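Long-range contact in magnetosome protein MamA (Magnetospirillum gryphiswaldense, PDB 3AS8), which probably acts as a tetratricopeptide-repeat scaffold on magnetosomes, recognising copies of itself to build a larger protein complex: residues F126-L137 and V146-M157. Sequence-based numbering, arbitrary orientation.
Sequences FDEAIDSFKIAL and VHRAIAYSYEQM
The Phe133 side chain is a knob set in the hole formed by Val146, Ala149, Ile150 and Ser153 on the facing helix. The Ala149 methyl lies over one ring face, with CB 3.6 Å from the Phe133 centroid, while Ser153 OG comes to the ring edge near its plane and spends its hydrogen bond on Asp121 of helix 110-122. At the root of the ring, Phe133 CB meets Ile150 CG1 at 3.3 Å. Ser153 is in turn a knob among Phe126, Ala129, Ile130 and Phe133. Such reciprocal knobs-into-holes packing illustrates how tetratricopeptide repeats build a superhelix from successive antiparallel helices; here the axes of 126-137 and 146-156 run at 163° to each other, 9.2 Å apart at their closest approach, with helices 110-122 and 160-183 packed alongside. Ile130 has CG1 beside its backbone N (chi1 -75°), and its extended chi2 carries CD1 over the centre of the Tyr154 ring, 3.7 Å from the centroid and only 5° off the normal. Beyond this methyl the packing gives way to a wetter margin: the extended chain of exposed Lys134 brings NZ to the edge of the Tyr154 ring, and one water joins NZ (2.9 Å) to Tyr154 OH (3.0 Å). Also toward the rim of the contact, Met157 bends at chi3 so that its CE lies 3.5 Å from OD1 of exposed Asp127.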
ATOM      1  N   PHE A 126       2.566  17.808  -8.297  1.00 22.07           N
ATOM      2  CA  PHE A 126       2.873  18.330  -6.962  1.00 22.25           C
ATOM      3  C   PHE A 126       1.652  18.891  -6.232  1.00 21.87           C
ATOM      4  O   PHE A 126       1.536  18.683  -5.058  1.00 19.44           O
ATOM      5  CB  PHE A 126       4.008  19.331  -7.026  1.00 22.55           C
ATOM      6  CG  PHE A 126       5.289  18.748  -7.660  1.00 24.53           C
ATOM      7  CD1 PHE A 126       5.936  17.680  -7.070  1.00 25.48           C
ATOM      8  CD2 PHE A 126       5.850  19.312  -8.782  1.00 28.49           C
ATOM      9  CE1 PHE A 126       7.085  17.153  -7.609  1.00 26.46           C
ATOM     10  CE2 PHE A 126       7.047  18.793  -9.340  1.00 29.53           C
ATOM     11  CZ  PHE A 126       7.641  17.719  -8.734  1.00 28.95           C
ATOM     12  N   ASP A 127       0.744  19.560  -6.949  1.00 23.84           N
ATOM     13  CA  ASP A 127      -0.450  20.160  -6.316  1.00 25.24           C
ATOM     14  C   ASP A 127      -1.357  19.048  -5.861  1.00 22.60           C
ATOM     15  O   ASP A 127      -1.859  19.092  -4.765  1.00 19.76           O
ATOM     16  CB  ASP A 127      -1.196  21.087  -7.258  1.00 27.24           C
ATOM     17  CG  ASP A 127      -0.517  22.473  -7.372  1.00 32.68           C
ATOM     18  OD1 ASP A 127      -0.162  23.011  -6.343  1.00 35.73           O
ATOM     19  OD2 ASP A 127      -0.305  22.965  -8.484  1.00 43.26           O
ATOM     20  N   GLU A 128      -1.506  18.033  -6.678  1.00 21.33           N
ATOM     21  CA  GLU A 128      -2.317  16.874  -6.300  1.00 23.17           C
ATOM     22  C   GLU A 128      -1.710  16.087  -5.132  1.00 22.16           C
ATOM     23  O   GLU A 128      -2.479  15.576  -4.250  1.00 21.64           O
ATOM     24  CB  GLU A 128      -2.572  15.964  -7.477  1.00 25.69           C
ATOM     25  CG  GLU A 128      -3.682  16.474  -8.401  1.00 32.01           C
ATOM     26  CD  GLU A 128      -3.231  17.600  -9.330  0.50 40.35           C
ATOM     27  OE1 GLU A 128      -1.998  17.757  -9.505  0.50 42.55           O
ATOM     28  OE2 GLU A 128      -4.091  18.325  -9.919  0.50 47.73           O
ATOM     29  N   ALA A 129      -0.358  16.002  -5.079  1.00 19.88           N
ATOM     30  CA  ALA A 129       0.288  15.285  -3.984  1.00 17.82           C
ATOM     31  C   ALA A 129      -0.031  16.037  -2.691  1.00 16.78           C
ATOM     32  O   ALA A 129      -0.363  15.448  -1.678  1.00 17.51           O
ATOM     33  CB  ALA A 129       1.821  15.228  -4.208  1.00 18.76           C
ATOM     34  N   ILE A 130       0.051  17.349  -2.752  1.00 17.83           N
ATOM     35  CA  ILE A 130      -0.151  18.199  -1.594  1.00 17.95           C
ATOM     36  C   ILE A 130      -1.575  18.065  -1.074  1.00 18.30           C
ATOM     37  O   ILE A 130      -1.767  18.021   0.130  1.00 21.05           O
ATOM     38  CB  ILE A 130       0.215  19.614  -1.895  1.00 17.54           C
ATOM     39  CG1 ILE A 130       1.712  19.735  -1.927  1.00 17.12           C
ATOM     40  CG2 ILE A 130      -0.336  20.657  -0.794  1.00 16.80           C
ATOM     41  CD1 ILE A 130       2.188  21.014  -2.435  1.00 18.06           C
ATOM     42  N   ASP A 131      -2.537  18.051  -1.962  1.00 16.29           N
ATOM     43  CA  ASP A 131      -3.933  17.754  -1.640  0.50 16.70           C
ATOM     44  C   ASP A 131      -4.018  16.459  -0.814  1.00 16.25           C
ATOM     45  O   ASP A 131      -4.629  16.411   0.260  1.00 16.05           O
ATOM     46  CB  ASP A 131      -4.758  17.606  -2.937  0.50 18.21           C
ATOM     47  CG  ASP A 131      -5.054  18.957  -3.657  0.50 21.18           C
ATOM     48  OD1 ASP A 131      -5.621  18.869  -4.745  0.50 19.68           O
ATOM     49  OD2 ASP A 131      -4.744  20.076  -3.158  0.50 22.45           O
ATOM     50  N   SER A 132      -3.377  15.400  -1.290  1.00 14.55           N
ATOM     51  CA  SER A 132      -3.419  14.108  -0.589  1.00 13.89           C
ATOM     52  C   SER A 132      -2.683  14.154   0.756  1.00 15.09           C
ATOM     53  O   SER A 132      -3.222  13.701   1.783  1.00 16.03           O
ATOM     54  CB  SER A 132      -2.870  12.978  -1.522  1.00 14.77           C
ATOM     55  OG  SER A 132      -3.949  12.492  -2.309  1.00 18.19           O
ATOM     56  N   PHE A 133      -1.497  14.753   0.790  1.00 14.73           N
ATOM     57  CA  PHE A 133      -0.771  14.987   2.039  1.00 14.56           C
ATOM     58  C   PHE A 133      -1.570  15.789   3.073  1.00 15.28           C
ATOM     59  O   PHE A 133      -1.594  15.450   4.242  1.00 13.90           O
ATOM     60  CB  PHE A 133       0.608  15.650   1.840  1.00 13.35           C
ATOM     61  CG  PHE A 133       1.615  14.833   1.071  1.00 10.74           C
ATOM     62  CD1 PHE A 133       1.828  13.486   1.358  1.00 14.19           C
ATOM     63  CD2 PHE A 133       2.394  15.422   0.055  1.00 13.19           C
ATOM     64  CE1 PHE A 133       2.796  12.745   0.664  1.00 18.20           C
ATOM     65  CE2 PHE A 133       3.347  14.667  -0.643  1.00 16.12           C
ATOM     66  CZ  PHE A 133       3.540  13.319  -0.342  1.00 18.99           C
ATOM     67  N   LYS A 134      -2.311  16.800   2.635  1.00 16.40           N
ATOM     68  CA  LYS A 134      -3.185  17.482   3.548  1.00 17.16           C
ATOM     69  C   LYS A 134      -4.371  16.695   4.136  1.00 17.24           C
ATOM     70  O   LYS A 134      -4.710  16.890   5.291  1.00 16.27           O
ATOM     71  CB  LYS A 134      -3.635  18.768   2.929  1.00 19.24           C
ATOM     72  CG  LYS A 134      -2.438  19.739   2.865  1.00 22.56           C
ATOM     73  CD  LYS A 134      -2.865  21.153   2.419  1.00 28.95           C
ATOM     74  CE  LYS A 134      -1.627  22.076   2.343  1.00 27.03           C
ATOM     75  NZ  LYS A 134      -2.055  23.391   1.864  1.00 28.60           N
ATOM     76  N   ILE A 135      -4.902  15.765   3.375  1.00 16.47           N
ATOM     77  CA  ILE A 135      -5.894  14.839   3.853  1.00 16.08           C
ATOM     78  C   ILE A 135      -5.290  13.861   4.834  1.00 15.65           C
ATOM     79  O   ILE A 135      -5.874  13.577   5.863  1.00 15.18           O
ATOM     80  CB  ILE A 135      -6.582  14.130   2.670  1.00 16.28           C
ATOM     81  CG1 ILE A 135      -7.313  15.158   1.800  1.00 17.38           C
ATOM     82  CG2 ILE A 135      -7.591  13.089   3.169  1.00 16.30           C
ATOM     83  CD1 ILE A 135      -7.793  14.631   0.419  1.00 18.47           C
ATOM     84  N   ALA A 136      -4.117  13.313   4.532  1.00 14.32           N
ATOM     85  CA  ALA A 136      -3.392  12.519   5.497  1.00 14.84           C
ATOM     86  C   ALA A 136      -3.092  13.225   6.829  1.00 15.09           C
ATOM     87  O   ALA A 136      -3.170  12.634   7.930  1.00 14.88           O
ATOM     88  CB  ALA A 136      -2.081  12.002   4.860  1.00 12.49           C
ATOM     89  N   LEU A 137      -2.741  14.484   6.729  1.00 15.35           N
ATOM     90  CA  LEU A 137      -2.457  15.272   7.912  1.00 18.53           C
ATOM     91  C   LEU A 137      -3.722  15.435   8.742  1.00 19.21           C
ATOM     92  O   LEU A 137      -3.679  15.449   9.970  1.00 19.24           O
ATOM     93  CB  LEU A 137      -1.937  16.637   7.493  1.00 19.62           C
ATOM     94  CG  LEU A 137      -0.641  17.220   7.963  1.00 25.94           C
ATOM     95  CD1 LEU A 137      -0.917  18.734   8.031  1.00 27.32           C
ATOM     96  CD2 LEU A 137       0.008  16.690   9.239  1.00 21.93           C
ATOM     97  N   VAL A 146       4.653  14.043   7.204  1.00 16.55           N
ATOM     98  CA  VAL A 146       3.671  14.519   6.234  1.00 15.84           C
ATOM     99  C   VAL A 146       3.965  16.013   5.927  1.00 16.96           C
ATOM    100  O   VAL A 146       3.948  16.461   4.767  1.00 16.94           O
ATOM    101  CB  VAL A 146       2.211  14.315   6.690  1.00 17.53           C
ATOM    102  CG1 VAL A 146       1.236  14.854   5.518  1.00 17.07           C
ATOM    103  CG2 VAL A 146       1.996  12.888   6.969  1.00 15.94           C
ATOM    104  N   HIS A 147       4.231  16.806   6.960  1.00 16.26           N
ATOM    105  CA  HIS A 147       4.628  18.208   6.661  1.00 17.01           C
ATOM    106  C   HIS A 147       5.886  18.286   5.809  1.00 18.31           C
ATOM    107  O   HIS A 147       6.017  19.170   4.970  1.00 18.10           O
ATOM    108  CB  HIS A 147       4.861  18.971   7.936  1.00 16.05           C
ATOM    109  CG  HIS A 147       3.594  19.445   8.590  1.00 15.76           C
ATOM    110  ND1 HIS A 147       2.935  20.579   8.163  1.00 18.52           N
ATOM    111  CD2 HIS A 147       2.879  18.962   9.641  1.00 18.94           C
ATOM    112  CE1 HIS A 147       1.866  20.773   8.921  1.00 23.06           C
ATOM    113  NE2 HIS A 147       1.808  19.797   9.819  1.00 22.44           N
ATOM    114  N   ARG A 148       6.834  17.396   6.079  1.00 17.51           N
ATOM    115  CA  ARG A 148       8.083  17.342   5.323  0.50 18.48           C
ATOM    116  C   ARG A 148       7.793  17.025   3.847  1.00 18.01           C
ATOM    117  O   ARG A 148       8.306  17.668   2.949  1.00 16.77           O
ATOM    118  CB  ARG A 148       9.038  16.345   5.966  0.50 19.11           C
ATOM    119  CG  ARG A 148      10.391  16.205   5.311  0.50 20.22           C
ATOM    120  CD  ARG A 148      11.512  15.811   6.327  0.50 23.39           C
ATOM    121  NE  ARG A 148      11.366  16.254   7.739  0.50 20.27           N
ATOM    122  CZ  ARG A 148      11.954  17.314   8.315  0.50 22.19           C
ATOM    123  NH1 ARG A 148      12.679  18.170   7.617  0.50 26.46           N
ATOM    124  NH2 ARG A 148      11.756  17.560   9.604  0.50 21.18           N
ATOM    125  N   ALA A 149       6.934  16.050   3.604  1.00 16.99           N
ATOM    126  CA  ALA A 149       6.565  15.671   2.248  1.00 17.48           C
ATOM    127  C   ALA A 149       5.887  16.891   1.569  1.00 16.25           C
ATOM    128  O   ALA A 149       6.144  17.192   0.406  1.00 14.15           O
ATOM    129  CB  ALA A 149       5.613  14.403   2.243  1.00 15.64           C
ATOM    130  N   ILE A 150       5.067  17.612   2.300  1.00 16.61           N
ATOM    131  CA  ILE A 150       4.353  18.757   1.708  1.00 17.13           C
ATOM    132  C   ILE A 150       5.359  19.876   1.394  1.00 17.87           C
ATOM    133  O   ILE A 150       5.302  20.495   0.328  1.00 16.34           O
ATOM    134  CB  ILE A 150       3.284  19.352   2.666  1.00 18.00           C
ATOM    135  CG1 ILE A 150       2.036  18.510   2.735  1.00 15.98           C
ATOM    136  CG2 ILE A 150       2.811  20.787   2.172  1.00 17.45           C
ATOM    137  CD1 ILE A 150       1.231  18.873   4.104  1.00 17.95           C
ATOM    138  N   ALA A 151       6.298  20.115   2.323  1.00 17.25           N
ATOM    139  CA  ALA A 151       7.399  21.106   2.106  1.00 17.60           C
ATOM    140  C   ALA A 151       8.168  20.823   0.846  1.00 19.07           C
ATOM    141  O   ALA A 151       8.426  21.696   0.020  1.00 18.80           O
ATOM    142  CB  ALA A 151       8.375  21.079   3.302  1.00 18.65           C
ATOM    143  N   TYR A 152       8.563  19.568   0.672  1.00 20.45           N
ATOM    144  CA  TYR A 152       9.327  19.165  -0.515  1.00 19.99           C
ATOM    145  C   TYR A 152       8.519  19.339  -1.815  1.00 18.81           C
ATOM    146  O   TYR A 152       9.059  19.737  -2.807  1.00 19.91           O
ATOM    147  CB  TYR A 152       9.894  17.727  -0.348  1.00 21.74           C
ATOM    148  CG  TYR A 152      10.933  17.359  -1.409  1.00 30.65           C
ATOM    149  CD1 TYR A 152      11.893  18.299  -1.817  1.00 36.42           C
ATOM    150  CD2 TYR A 152      10.966  16.065  -2.019  1.00 38.69           C
ATOM    151  CE1 TYR A 152      12.829  18.009  -2.776  1.00 40.73           C
ATOM    152  CE2 TYR A 152      11.942  15.754  -2.998  1.00 41.43           C
ATOM    153  CZ  TYR A 152      12.860  16.746  -3.358  1.00 42.86           C
ATOM    154  OH  TYR A 152      13.814  16.543  -4.312  1.00 49.06           O
ATOM    155  N   SER A 153       7.222  19.067  -1.804  1.00 18.03           N
ATOM    156  CA  SER A 153       6.442  19.190  -3.018  1.00 18.29           C
ATOM    157  C   SER A 153       6.383  20.706  -3.390  1.00 17.50           C
ATOM    158  O   SER A 153       6.537  21.089  -4.530  1.00 17.23           O
ATOM    159  CB  SER A 153       5.062  18.624  -2.792  1.00 18.75           C
ATOM    160  OG  SER A 153       4.981  17.204  -2.603  1.00 19.16           O
ATOM    161  N   TYR A 154       6.175  21.561  -2.393  1.00 17.17           N
ATOM    162  CA  TYR A 154       6.164  22.975  -2.640  1.00 17.19           C
ATOM    163  C   TYR A 154       7.518  23.415  -3.212  1.00 18.71           C
ATOM    164  O   TYR A 154       7.566  24.154  -4.198  1.00 18.56           O
ATOM    165  CB  TYR A 154       5.793  23.751  -1.408  1.00 16.17           C
ATOM    166  CG  TYR A 154       4.305  23.969  -1.115  1.00 16.96           C
ATOM    167  CD1 TYR A 154       3.452  24.627  -2.014  1.00 17.68           C
ATOM    168  CD2 TYR A 154       3.797  23.634   0.120  1.00 20.00           C
ATOM    169  CE1 TYR A 154       2.086  24.850  -1.699  1.00 19.63           C
ATOM    170  CE2 TYR A 154       2.493  23.847   0.442  1.00 19.46           C
ATOM    171  CZ  TYR A 154       1.624  24.452  -0.471  1.00 15.92           C
ATOM    172  OH  TYR A 154       0.352  24.609  -0.039  1.00 21.45           O
ATOM    173  N   GLU A 155       8.627  22.967  -2.608  1.00 18.62           N
ATOM    174  CA  GLU A 155       9.931  23.418  -3.038  1.00 20.70           C
ATOM    175  C   GLU A 155      10.189  23.059  -4.479  1.00 20.60           C
ATOM    176  O   GLU A 155      10.780  23.843  -5.186  1.00 22.44           O
ATOM    177  CB  GLU A 155      10.999  22.855  -2.104  1.00 22.58           C
ATOM    178  CG  GLU A 155      12.455  23.121  -2.416  1.00 25.21           C
ATOM    179  CD  GLU A 155      13.341  22.581  -1.256  1.00 32.91           C
ATOM    180  OE1 GLU A 155      13.986  21.501  -1.441  1.00 33.96           O
ATOM    181  OE2 GLU A 155      13.344  23.188  -0.145  1.00 30.52           O
ATOM    182  N   GLN A 156       9.715  21.892  -4.915  1.00 22.05           N
ATOM    183  CA  GLN A 156       9.864  21.417  -6.258  1.00 22.75           C
ATOM    184  C   GLN A 156       9.086  22.252  -7.254  1.00 23.67           C
ATOM    185  O   GLN A 156       9.445  22.257  -8.437  1.00 23.87           O
ATOM    186  CB  GLN A 156       9.436  19.936  -6.390  1.00 24.70           C
ATOM    187  CG  GLN A 156      10.467  18.954  -5.764  1.00 25.29           C
ATOM    188  CD  GLN A 156       9.944  17.542  -5.706  1.00 29.12           C
ATOM    189  OE1 GLN A 156      10.244  16.741  -6.594  1.00 27.18           O
ATOM    190  NE2 GLN A 156       9.174  17.218  -4.654  1.00 22.83           N
ATOM    191  N   MET A 157       8.036  22.938  -6.819  1.00 24.10           N
ATOM    192  CA  MET A 157       7.383  23.906  -7.672  1.00 26.96           C
ATOM    193  C   MET A 157       8.070  25.321  -7.619  1.00 27.13           C
ATOM    194  O   MET A 157       7.629  26.249  -8.290  1.00 27.61           O
ATOM    195  CB  MET A 157       5.941  24.074  -7.237  1.00 27.29           C
ATOM    196  CG  MET A 157       5.172  22.795  -7.464  1.00 28.38           C
ATOM    197  SD  MET A 157       3.416  23.067  -7.295  1.00 33.07           S
ATOM    198  CE  MET A 157       3.248  23.032  -5.540  1.00 21.46           C
TER
HETATM  199  O   HOH W   1       0.024  25.138   2.856  1.00 26.58           O